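Local coordinates for ABC transporter ATP-binding/permease protein Rv1747 (Mycobacterium tuberculosis, PDB 6CCD) that is an ABC transporter required for virulence that moves an unknown substrate across the membrane; this FHA domain belongs to its phosphothreonine-binding regulatory module, at residues A[43-46]-A[47-50]. Residues are numbered along the deposited sequence; the frame is centred on the assembly and turned at random.
With SO4 (sulfate ion), chain B.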
# COMPACT_ATOMS: atom_id res chain seq x y z
N LEU A 43 -10.86 -4.57 9.66
CA LEU A 43 -9.78 -3.78 10.27
C LEU A 43 -9.41 -2.56 9.42
O LEU A 43 -8.84 -1.58 9.92
CB LEU A 43 -8.53 -4.65 10.45
CG LEU A 43 -8.51 -5.66 11.60
CD1 LEU A 43 -7.30 -6.55 11.46
CD2 LEU A 43 -8.47 -4.90 12.91
N ILE A 44 -9.73 -2.63 8.14
CA ILE A 44 -9.22 -1.67 7.16
C ILE A 44 -10.18 -0.50 6.92
O ILE A 44 -11.39 -0.69 6.78
CB ILE A 44 -8.90 -2.41 5.85
CG1 ILE A 44 -7.94 -3.56 6.15
CG2 ILE A 44 -8.28 -1.47 4.81
CD1 ILE A 44 -6.73 -3.16 7.05
N SER A 45 -9.63 0.71 6.90
CA SER A 45 -10.42 1.92 6.62
C SER A 45 -10.76 2.01 5.13
O SER A 45 -10.11 1.38 4.30
CB SER A 45 -9.65 3.16 7.06
OG SER A 45 -9.42 3.12 8.46
N ARG A 46 -11.76 2.81 4.78
CA ARG A 46 -12.20 2.88 3.38
C ARG A 46 -11.09 3.38 2.46
O ARG A 46 -10.87 2.81 1.39
CB ARG A 46 -13.44 3.76 3.28
CG ARG A 46 -14.65 3.06 3.91
CD ARG A 46 -15.93 3.83 3.79
NE ARG A 46 -16.40 3.95 2.42
CZ ARG A 46 -17.63 4.33 2.11
NH1 ARG A 46 -18.50 4.59 3.08
NH2 ARG A 46 -18.01 4.44 0.84
N ALA A 47 -10.38 4.42 2.88
CA ALA A 47 -9.19 4.87 2.14
C ALA A 47 -8.02 4.76 3.11
O ALA A 47 -7.66 5.73 3.76
CB ALA A 47 -9.35 6.29 1.63
N HIS A 48 -7.45 3.56 3.21
CA HIS A 48 -6.53 3.22 4.28
C HIS A 48 -5.09 3.70 3.99
O HIS A 48 -4.44 4.31 4.86
CB HIS A 48 -6.56 1.69 4.49
CG HIS A 48 -5.94 1.23 5.77
ND1 HIS A 48 -6.68 0.89 6.88
CD2 HIS A 48 -4.64 1.05 6.11
CE1 HIS A 48 -5.87 0.51 7.85
NE2 HIS A 48 -4.62 0.61 7.42
N LEU A 49 -4.60 3.41 2.79
CA LEU A 49 -3.29 3.88 2.34
C LEU A 49 -3.38 4.70 1.08
O LEU A 49 -4.25 4.45 0.24
CB LEU A 49 -2.36 2.71 2.05
CG LEU A 49 -2.05 1.68 3.12
CD1 LEU A 49 -1.05 0.71 2.53
CD2 LEU A 49 -1.48 2.37 4.39
N LEU A 50 -2.45 5.64 0.92
CA LEU A 50 -2.18 6.24 -0.39
C LEU A 50 -0.84 5.75 -0.87
O LEU A 50 0.13 5.78 -0.12
CB LEU A 50 -2.19 7.78 -0.31
CG LEU A 50 -3.52 8.35 0.17
CD1 LEU A 50 -3.43 9.86 0.31
CD2 LEU A 50 -4.63 7.96 -0.80
S SO4 B . -13.86 4.04 7.67
O1 SO4 B . -13.20 4.97 6.76
O2 SO4 B . -13.40 4.31 9.04
O3 SO4 B . -15.32 4.16 7.61
O4 SO4 B . -13.50 2.68 7.30
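The backbone turns between Ser45 and His48, their CA atoms 4.7 Å apart, and carries the chain from an irregular loop into strand 49-54. The His48 ring folds back on the loop and accepts a nearly straight hydrogen bond (163°) from the backbone, Ser45 N to His48 ND1, 3.0 Å. The donor lies close to the ring plane, 6° out of it; His48 CG stands anti to the His48 backbone N (chi1 -165°), which turns the imidazole back toward Ser45 N. Its other nitrogen, NE2, donates a hydrogen bond to Gly68 O, so the ring is held at two points and its rotation fixed. Ile44 crosses the histidine at about a right angle: CD1 sits over one ring face, a CH-pi contact 4.2 Å from the centroid, while CG2 packs 3.5 Å from ND1. This is the SxxH motif of FHA domains, in the loop that with its neighbours forms the phosphothreonine pocket. A sulfate, probably from the crystallisation liquor, lies beside Ser45 and Arg46, consistent with the place of a peptide phosphate. Arg46 N gives it a hydrogen bond to O1 (3.3 Å) and a weak one to O4, and Arg31 NH1 also binds it. Ser45 OG accepts a hydrogen bond from Leu66 N, and the guanidinium of Arg46 forms a salt bridge with Asp32. Where the turn runs into the strand, His48 and Leu49 both face Val29, a classic beta bulge.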